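Local coordinates for translation initiation factor eIF2B, subunit delta (Archaeoglobus fulgidus, PDB 1T5O), which probably catalyses the interconversion of 5-methylthioribose 1-phosphate and 5-methylthioribulose 1-phosphate, an isomerisation linked to methionine biosynthesis, at residues A[122-125]-A[126-130]; A[131-134]-A[135-138]; A[172-175]-A[176-179]. All blocks are in the same frame, centred on the assembly; numbering follows the deposited sequence.

Interaction 1: residues A[122-125]-A[126-130]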
ATOM      1  N   ALA A 122      -4.550 -36.876 -11.857  1.00 29.89           N
ATOM      2  CA  ALA A 122      -4.406 -35.756 -10.934  1.00 30.61           C
ATOM      3  C   ALA A 122      -3.008 -35.737 -10.315  1.00 30.93           C
ATOM      4  O   ALA A 122      -2.382 -34.677 -10.208  1.00 29.25           O
ATOM      5  CB  ALA A 122      -5.482 -35.836  -9.828  1.00 28.84           C
ATOM      6  N   GLU A 123      -2.506 -36.903  -9.907  1.00 31.77           N
ATOM      7  CA  GLU A 123      -1.170 -36.959  -9.309  1.00 33.53           C
ATOM      8  C   GLU A 123      -0.082 -36.628 -10.321  1.00 32.68           C
ATOM      9  O   GLU A 123       0.932 -36.024  -9.974  1.00 33.67           O
ATOM     10  CB  GLU A 123      -0.906 -38.332  -8.694  1.00 36.03           C
ATOM     11  CG  GLU A 123      -1.869 -38.645  -7.576  1.00 40.82           C
ATOM     12  CD  GLU A 123      -1.380 -39.750  -6.671  1.00 44.24           C
ATOM     13  OE1 GLU A 123      -1.234 -40.894  -7.148  1.00 45.56           O
ATOM     14  OE2 GLU A 123      -1.142 -39.463  -5.478  1.00 47.68           O
ATOM     15  N   LYS A 124      -0.299 -37.019 -11.569  1.00 31.99           N
ATOM     16  CA  LYS A 124       0.662 -36.743 -12.628  1.00 31.87           C
ATOM     17  C   LYS A 124       0.712 -35.235 -12.910  1.00 29.99           C
ATOM     18  O   LYS A 124       1.789 -34.664 -13.082  1.00 29.44           O
ATOM     19  CB  LYS A 124       0.268 -37.498 -13.901  1.00 35.07           C
ATOM     20  CG  LYS A 124       1.093 -37.151 -15.148  1.00 38.09           C
ATOM     21  CD  LYS A 124       0.401 -37.726 -16.380  1.00 42.67           C
ATOM     22  CE  LYS A 124       1.156 -37.458 -17.683  1.00 45.46           C
ATOM     23  NZ  LYS A 124       0.306 -37.911 -18.838  1.00 48.51           N
ATOM     24  N   LEU A 125      -0.450 -34.596 -12.952  1.00 28.40           N
ATOM     25  CA  LEU A 125      -0.510 -33.171 -13.206  1.00 28.30           C
ATOM     26  C   LEU A 125       0.174 -32.384 -12.092  1.00 28.13           C
ATOM     27  O   LEU A 125       0.855 -31.398 -12.366  1.00 27.23           O
ATOM     28  CB  LEU A 125      -1.957 -32.694 -13.352  1.00 29.82           C
ATOM     29  CG  LEU A 125      -2.744 -33.221 -14.557  1.00 31.07           C
ATOM     30  CD1 LEU A 125      -4.164 -32.661 -14.511  1.00 31.69           C
ATOM     31  CD2 LEU A 125      -2.054 -32.821 -15.860  1.00 32.41           C
ATOM     32  N   ALA A 126      -0.000 -32.817 -10.843  1.00 26.23           N
ATOM     33  CA  ALA A 126       0.620 -32.119  -9.713  1.00 27.29           C
ATOM     34  C   ALA A 126       2.142 -32.296  -9.760  1.00 26.61           C
ATOM     35  O   ALA A 126       2.888 -31.361  -9.502  1.00 27.06           O
ATOM     36  CB  ALA A 126       0.066 -32.640  -8.381  1.00 26.16           C
ATOM     37  N   GLU A 127       2.584 -33.503 -10.101  1.00 26.78           N
ATOM     38  CA  GLU A 127       4.003 -33.832 -10.200  1.00 25.64           C
ATOM     39  C   GLU A 127       4.665 -33.016 -11.315  1.00 25.75           C
ATOM     40  O   GLU A 127       5.817 -32.578 -11.195  1.00 24.11           O
ATOM     41  CB  GLU A 127       4.151 -35.319 -10.522  1.00 29.02           C
ATOM     42  CG  GLU A 127       5.564 -35.765 -10.773  1.00 31.84           C
ATOM     43  CD  GLU A 127       6.416 -35.701  -9.523  1.00 35.16           C
ATOM     44  OE1 GLU A 127       5.863 -35.455  -8.425  1.00 37.18           O
ATOM     45  OE2 GLU A 127       7.638 -35.903  -9.639  1.00 36.25           O
ATOM     46  N   GLU A 128       3.950 -32.867 -12.425  1.00 24.55           N
ATOM     47  CA  GLU A 128       4.465 -32.092 -13.543  1.00 25.61           C
ATOM     48  C   GLU A 128       4.602 -30.621 -13.167  1.00 24.83           C
ATOM     49  O   GLU A 128       5.520 -29.960 -13.623  1.00 23.39           O
ATOM     50  CB  GLU A 128       3.554 -32.244 -14.746  1.00 27.79           C
ATOM     51  CG  GLU A 128       3.533 -33.669 -15.266  1.00 29.83           C
ATOM     52  CD  GLU A 128       2.647 -33.808 -16.485  1.00 33.70           C
ATOM     53  OE1 GLU A 128       1.620 -33.099 -16.560  1.00 30.74           O
ATOM     54  OE2 GLU A 128       2.984 -34.635 -17.356  1.00 35.80           O
ATOM     55  N   ASP A 129       3.694 -30.099 -12.338  1.00 25.99           N
ATOM     56  CA  ASP A 129       3.831 -28.703 -11.928  1.00 26.88           C
ATOM     57  C   ASP A 129       5.102 -28.544 -11.093  1.00 25.24           C
ATOM     58  O   ASP A 129       5.858 -27.570 -11.233  1.00 23.39           O
ATOM     59  CB  ASP A 129       2.645 -28.227 -11.096  1.00 29.44           C
ATOM     60  CG  ASP A 129       2.824 -26.781 -10.642  1.00 34.44           C
ATOM     61  OD1 ASP A 129       2.741 -26.506  -9.413  1.00 36.31           O
ATOM     62  OD2 ASP A 129       3.067 -25.920 -11.532  1.00 35.04           O
ATOM     63  N   VAL A 130       5.348 -29.497 -10.204  1.00 25.84           N
ATOM     64  CA  VAL A 130       6.546 -29.390  -9.371  1.00 25.13           C
ATOM     65  C   VAL A 130       7.796 -29.427 -10.257  1.00 25.31           C
ATOM     66  O   VAL A 130       8.710 -28.607 -10.096  1.00 23.50           O
ATOM     67  CB  VAL A 130       6.610 -30.525  -8.323  1.00 24.95           C
ATOM     68  CG1 VAL A 130       7.828 -30.344  -7.421  1.00 25.88           C
ATOM     69  CG2 VAL A 130       5.328 -30.519  -7.477  1.00 26.29           C
TER
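One face of the Glu128 carboxylate is covered by the aliphatic chain of Lys124, one turn earlier on the α-helix 111-141. Lys124 CG sits almost squarely over Glu128 CD at 3.9 Å, and Lys124 CE comes above the outer oxygen, 3.4 Å from Glu128 OE2. At the other end of the group, Glu128 OE1 is met by a branch of Leu125, whose CD2 lies 3.8 Å away. The carboxylate therefore rests across two hydrocarbon chains spaced four and three residues back. With its CG anti to the carbonyl carbon (chi1 -65°), Glu128 runs back along the helix, and its CG comes to 3.0 Å from Lys124 O, a close methylene-carbonyl approach. Lys124 instead has its CG anti to the backbone N (chi1 172°) and stays extended, which carries its methylenes across the face of the acid. Beneath them the backbone is regular α-helix, with the amides of 126 to 129 each bonded to the carbonyl four residues before; Glu128 N to Lys124 O measures 2.9 Å. The alanines look the other way: Ala122 and Ala126 pack on Tyr56 of helix 47-61. Glu127 turns its carboxylate to a salt bridge with Arg4. Lys124 NZ stops 4.5 Å from Glu128 OE2, beyond salt-bridge distance. The pair is thus joined by methylene-carboxylate contact, while the opposite charges one turn apart probably add a modest through-space attraction, with the CE hydrogens likely polarised by the neighbouring ammonium group.

Interaction 2: residues A[131-134]-A[135-138]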
ATOM      1  N   GLU A 131       7.826 -30.363 -11.201  1.00 25.53           N
ATOM      2  CA  GLU A 131       8.976 -30.498 -12.095  1.00 27.55           C
ATOM      3  C   GLU A 131       9.187 -29.234 -12.932  1.00 25.09           C
ATOM      4  O   GLU A 131      10.318 -28.782 -13.092  1.00 24.05           O
ATOM      5  CB  GLU A 131       8.832 -31.764 -12.980  1.00 29.10           C
ATOM      6  CG  GLU A 131       7.604 -31.858 -13.868  1.00 38.27           C
ATOM      7  CD  GLU A 131       7.428 -33.260 -14.523  1.00 42.48           C
ATOM      8  OE1 GLU A 131       7.017 -33.327 -15.722  1.00 44.35           O
ATOM      9  OE2 GLU A 131       7.691 -34.282 -13.835  1.00 42.53           O
ATOM     10  N   ARG A 132       8.095 -28.664 -13.448  1.00 24.53           N
ATOM     11  CA  ARG A 132       8.137 -27.415 -14.225  1.00 25.05           C
ATOM     12  C   ARG A 132       8.760 -26.248 -13.431  1.00 22.53           C
ATOM     13  O   ARG A 132       9.550 -25.470 -13.963  1.00 20.18           O
ATOM     14  CB  ARG A 132       6.716 -26.976 -14.627  1.00 29.81           C
ATOM     15  CG  ARG A 132       6.298 -27.414 -16.006  1.00 37.76           C
ATOM     16  CD  ARG A 132       4.970 -26.781 -16.481  1.00 41.42           C
ATOM     17  NE  ARG A 132       3.780 -27.408 -15.898  1.00 47.02           N
ATOM     18  CZ  ARG A 132       3.094 -26.900 -14.876  1.00 50.26           C
ATOM     19  NH1 ARG A 132       3.476 -25.749 -14.314  1.00 50.88           N
ATOM     20  NH2 ARG A 132       2.027 -27.539 -14.406  1.00 50.67           N
ATOM     21  N   ASN A 133       8.371 -26.125 -12.171  1.00 21.50           N
ATOM     22  CA  ASN A 133       8.872 -25.048 -11.310  1.00 23.25           C
ATOM     23  C   ASN A 133      10.338 -25.219 -10.974  1.00 22.56           C
ATOM     24  O   ASN A 133      11.068 -24.239 -10.933  1.00 23.59           O
ATOM     25  CB  ASN A 133       8.039 -24.957 -10.024  1.00 21.76           C
ATOM     26  CG  ASN A 133       6.640 -24.467 -10.300  1.00 24.69           C
ATOM     27  OD1 ASN A 133       6.426 -23.781 -11.290  1.00 25.29           O
ATOM     28  ND2 ASN A 133       5.680 -24.813  -9.437  1.00 23.86           N
ATOM     29  N   ARG A 134      10.773 -26.462 -10.734  1.00 23.04           N
ATOM     30  CA  ARG A 134      12.189 -26.727 -10.444  1.00 25.43           C
ATOM     31  C   ARG A 134      13.041 -26.452 -11.695  1.00 23.94           C
ATOM     32  O   ARG A 134      14.148 -25.915 -11.611  1.00 22.68           O
ATOM     33  CB  ARG A 134      12.419 -28.191 -10.025  1.00 26.70           C
ATOM     34  CG  ARG A 134      11.884 -28.611  -8.652  1.00 33.23           C
ATOM     35  CD  ARG A 134      12.507 -29.972  -8.353  1.00 36.33           C
ATOM     36  NE  ARG A 134      11.793 -30.821  -7.410  1.00 40.84           N
ATOM     37  CZ  ARG A 134      11.453 -32.080  -7.679  1.00 39.92           C
ATOM     38  NH1 ARG A 134      11.758 -32.615  -8.853  1.00 39.81           N
ATOM     39  NH2 ARG A 134      10.804 -32.802  -6.784  1.00 41.14           N
ATOM     40  N   LYS A 135      12.533 -26.843 -12.862  1.00 24.59           N
ATOM     41  CA  LYS A 135      13.286 -26.622 -14.104  1.00 24.23           C
ATOM     42  C   LYS A 135      13.386 -25.095 -14.348  1.00 23.47           C
ATOM     43  O   LYS A 135      14.463 -24.565 -14.660  1.00 20.20           O
ATOM     44  CB  LYS A 135      12.579 -27.320 -15.276  1.00 24.09           C
ATOM     45  CG  LYS A 135      13.336 -27.189 -16.573  1.00 28.00           C
ATOM     46  CD  LYS A 135      12.850 -28.171 -17.630  1.00 32.47           C
ATOM     47  CE  LYS A 135      13.966 -28.478 -18.635  1.00 34.01           C
ATOM     48  NZ  LYS A 135      13.437 -29.314 -19.763  1.00 39.40           N
ATOM     49  N   MET A 136      12.249 -24.410 -14.199  1.00 21.09           N
ATOM     50  CA  MET A 136      12.183 -22.945 -14.356  1.00 21.57           C
ATOM     51  C   MET A 136      13.146 -22.298 -13.351  1.00 21.34           C
ATOM     52  O   MET A 136      13.872 -21.341 -13.664  1.00 20.51           O
ATOM     53  CB  MET A 136      10.760 -22.448 -14.070  1.00 21.62           C
ATOM     54  CG  MET A 136      10.600 -20.945 -14.116  1.00 23.46           C
ATOM     55  SD  MET A 136       8.943 -20.484 -13.498  1.00 29.28           S
ATOM     56  CE  MET A 136       7.993 -21.250 -14.623  1.00 25.15           C
ATOM     57  N   GLY A 137      13.131 -22.831 -12.137  1.00 21.55           N
ATOM     58  CA  GLY A 137      13.997 -22.345 -11.084  1.00 24.17           C
ATOM     59  C   GLY A 137      15.484 -22.426 -11.422  1.00 25.78           C
ATOM     60  O   GLY A 137      16.232 -21.464 -11.161  1.00 25.20           O
ATOM     61  N   GLU A 138      15.911 -23.572 -11.964  1.00 24.22           N
ATOM     62  CA  GLU A 138      17.299 -23.792 -12.351  1.00 26.78           C
ATOM     63  C   GLU A 138      17.717 -22.789 -13.422  1.00 23.95           C
ATOM     64  O   GLU A 138      18.821 -22.259 -13.378  1.00 22.74           O
ATOM     65  CB  GLU A 138      17.489 -25.214 -12.890  1.00 30.78           C
ATOM     66  CG  GLU A 138      17.353 -26.285 -11.831  1.00 38.33           C
ATOM     67  CD  GLU A 138      18.689 -26.859 -11.378  1.00 45.28           C
ATOM     68  OE1 GLU A 138      19.541 -26.109 -10.829  1.00 47.51           O
ATOM     69  OE2 GLU A 138      18.882 -28.088 -11.575  1.00 49.09           O
TER
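The shortest polar bond is that from Gly137 N to Asn133 O, 2.8 Å, one of four successive i to i+4 bonds of the α-helix 111-141. Lys135, Met136 and Glu138 donate in the same way to Glu131, Arg132 and Arg134. A β-carbon at Gly137 would be somewhat tight, 3.1 Å from Asn133 O. Met136 holds its CG anti to the backbone N (chi1 176°), and its chain bends near the end, leaving CE at 4.5 Å from Asn133 OD1; its CB packs at 3.3 Å on Arg132 O. Met136 also touches Pro266, whereas the Asn133 amide reaches the loop before helix 167-176, where ND2 bonds to Asp163 O. Arg132 points back down the helix and forms a salt bridge through NH1 with Asp129 OD2. Its side chain is about 8 Å from that of Ala47, a predicted substrate-binding residue, which places the pair near the predicted substrate site. On the exposed side Glu138 has its CG anti to the carbonyl carbon (chi1 -69°), which brings that CG to 3.2 Å from Arg134 O.

Interaction 3: residues A[172-175]-A[176-179]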
ATOM      1  N   ARG A 172      14.547 -20.165  -4.458  1.00 21.42           N
ATOM      2  CA  ARG A 172      14.904 -21.452  -3.836  1.00 22.19           C
ATOM      3  C   ARG A 172      15.996 -22.179  -4.613  1.00 23.62           C
ATOM      4  O   ARG A 172      16.902 -22.761  -4.012  1.00 24.43           O
ATOM      5  CB  ARG A 172      13.689 -22.382  -3.671  1.00 22.29           C
ATOM      6  CG  ARG A 172      12.678 -21.863  -2.660  1.00 23.62           C
ATOM      7  CD  ARG A 172      11.591 -22.885  -2.308  1.00 22.53           C
ATOM      8  NE  ARG A 172      10.788 -22.357  -1.209  1.00 22.38           N
ATOM      9  CZ  ARG A 172       9.771 -21.517  -1.350  1.00 22.62           C
ATOM     10  NH1 ARG A 172       9.403 -21.110  -2.562  1.00 23.26           N
ATOM     11  NH2 ARG A 172       9.155 -21.042  -0.274  1.00 22.15           N
ATOM     12  N   SER A 173      15.953 -22.149  -5.941  1.00 24.44           N
ATOM     13  CA  SER A 173      16.998 -22.844  -6.690  1.00 23.87           C
ATOM     14  C   SER A 173      18.380 -22.222  -6.470  1.00 25.78           C
ATOM     15  O   SER A 173      19.386 -22.950  -6.387  1.00 24.40           O
ATOM     16  CB  SER A 173      16.675 -22.875  -8.183  1.00 23.95           C
ATOM     17  OG  SER A 173      15.499 -23.643  -8.409  1.00 25.91           O
ATOM     18  N   ALA A 174      18.448 -20.892  -6.366  1.00 22.97           N
ATOM     19  CA  ALA A 174      19.738 -20.262  -6.145  1.00 24.16           C
ATOM     20  C   ALA A 174      20.261 -20.557  -4.737  1.00 25.31           C
ATOM     21  O   ALA A 174      21.467 -20.745  -4.541  1.00 26.09           O
ATOM     22  CB  ALA A 174      19.653 -18.753  -6.374  1.00 23.23           C
ATOM     23  N   VAL A 175      19.368 -20.568  -3.757  1.00 25.66           N
ATOM     24  CA  VAL A 175      19.768 -20.857  -2.381  1.00 27.17           C
ATOM     25  C   VAL A 175      20.322 -22.289  -2.334  1.00 29.61           C
ATOM     26  O   VAL A 175      21.330 -22.546  -1.688  1.00 28.98           O
ATOM     27  CB  VAL A 175      18.561 -20.686  -1.412  1.00 27.75           C
ATOM     28  CG1 VAL A 175      18.868 -21.279  -0.024  1.00 27.80           C
ATOM     29  CG2 VAL A 175      18.243 -19.197  -1.267  1.00 27.48           C
ATOM     30  N   GLU A 176      19.666 -23.206  -3.046  1.00 30.66           N
ATOM     31  CA  GLU A 176      20.095 -24.593  -3.116  1.00 33.18           C
ATOM     32  C   GLU A 176      21.521 -24.700  -3.683  1.00 33.44           C
ATOM     33  O   GLU A 176      22.281 -25.597  -3.299  1.00 33.73           O
ATOM     34  CB  GLU A 176      19.115 -25.376  -3.983  1.00 35.76           C
ATOM     35  CG  GLU A 176      19.396 -26.854  -4.091  1.00 39.40           C
ATOM     36  CD  GLU A 176      18.212 -27.623  -4.652  1.00 40.82           C
ATOM     37  OE1 GLU A 176      17.688 -27.243  -5.718  1.00 42.30           O
ATOM     38  OE2 GLU A 176      17.804 -28.616  -4.024  1.00 43.63           O
ATOM     39  N   GLN A 177      21.890 -23.796  -4.584  1.00 30.66           N
ATOM     40  CA  GLN A 177      23.232 -23.803  -5.159  1.00 31.44           C
ATOM     41  C   GLN A 177      24.267 -23.243  -4.181  1.00 31.40           C
ATOM     42  O   GLN A 177      25.449 -23.178  -4.504  1.00 31.68           O
ATOM     43  CB  GLN A 177      23.291 -22.955  -6.436  1.00 31.97           C
ATOM     44  CG  GLN A 177      22.428 -23.439  -7.558  1.00 33.42           C
ATOM     45  CD  GLN A 177      22.462 -22.485  -8.735  1.00 35.92           C
ATOM     46  OE1 GLN A 177      22.129 -21.296  -8.605  1.00 36.85           O
ATOM     47  NE2 GLN A 177      22.867 -22.991  -9.891  1.00 36.87           N
ATOM     48  N   GLY A 178      23.820 -22.807  -3.008  1.00 31.00           N
ATOM     49  CA  GLY A 178      24.737 -22.268  -2.023  1.00 32.53           C
ATOM     50  C   GLY A 178      24.959 -20.767  -2.157  1.00 33.59           C
ATOM     51  O   GLY A 178      25.864 -20.201  -1.528  1.00 31.79           O
ATOM     52  N   LYS A 179      24.148 -20.115  -2.992  1.00 32.10           N
ATOM     53  CA  LYS A 179      24.262 -18.667  -3.163  1.00 31.80           C
ATOM     54  C   LYS A 179      23.496 -18.052  -2.018  1.00 31.05           C
ATOM     55  O   LYS A 179      22.414 -18.506  -1.704  1.00 32.41           O
ATOM     56  CB  LYS A 179      23.622 -18.215  -4.487  1.00 29.14           C
ATOM     57  CG  LYS A 179      24.390 -18.649  -5.715  1.00 29.80           C
ATOM     58  CD  LYS A 179      23.586 -18.474  -7.014  1.00 27.11           C
ATOM     59  CE  LYS A 179      24.476 -18.744  -8.223  1.00 27.84           C
ATOM     60  NZ  LYS A 179      23.709 -18.697  -9.510  1.00 27.18           N
TER
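The backbone ends helix 167-176 in a Schellman motif: Lys179 N reaches back to Ala174 O at 3.2 Å, and inside that loop Gly178 N bonds to Val175 O at 2.8 Å. Gly178 makes the turn with a positive phi of 90°, where a β-carbon would jam against the preceding carbonyl oxygen. Ala174 O also receives a weak bond from Gln177 N, so two amides share it. The first methylenes of Lys179 run past Ala174 before the extended chain leads its ammonium away. Lys179 CB stands 3.3 Å from Ala174 O, and its CD packs on the methyl group, 4.0 Å from Ala174 CB, joining the two residues that bracket the motif. Gln177 has its CG anti to the carbonyl carbon (chi1 -63°), which swings the amide back over the helix end and leaves OE1 3.6 Å from Ala174 CA. Lys179 NZ then bonds to Gln177 OE1 at 3.2 Å, approaching from above the amide plane, 37° out of it. The same ammonium reaches Ala141 O and Leu144 O, at and just beyond the end of helix 111-141. With Lys179 cut back to an alanine, these three oxygens would probably lose their shared donor, and the Ala174 methyl the CD packed on it. The turn leads into strand 182-186 and belongs to the β-α-β crossover from strand 149-152 in the Rossmann-like sheet. The lysine charge probably offsets the partial negative charge at the end of helix 111-141, tying the turn after helix 167-176 to it.

How the interactions relate
From the N terminus, interactions 1 and 2 follow directly on each other along helix 111-141, their centres about 13 Å apart, and interaction 3 comes later, at the end of helix 167-176. All three are in series; none nests in or crosses another. The first two close only successive helical turns, the third the turn into strand 182-186. Interaction 1 lies against helix 47-61, while interaction 2 carries the helix on to the loop before helix 167-176 (Asp163, Thr166) and to Pro266. Residues 131-138 also meet 172-179: Gly137 C lies 3.3 Å from Ser173 OG, one place where the two helices touch, with Ala141 another. Interaction 1 stays about 9 Å from interaction 3 at their nearest atoms.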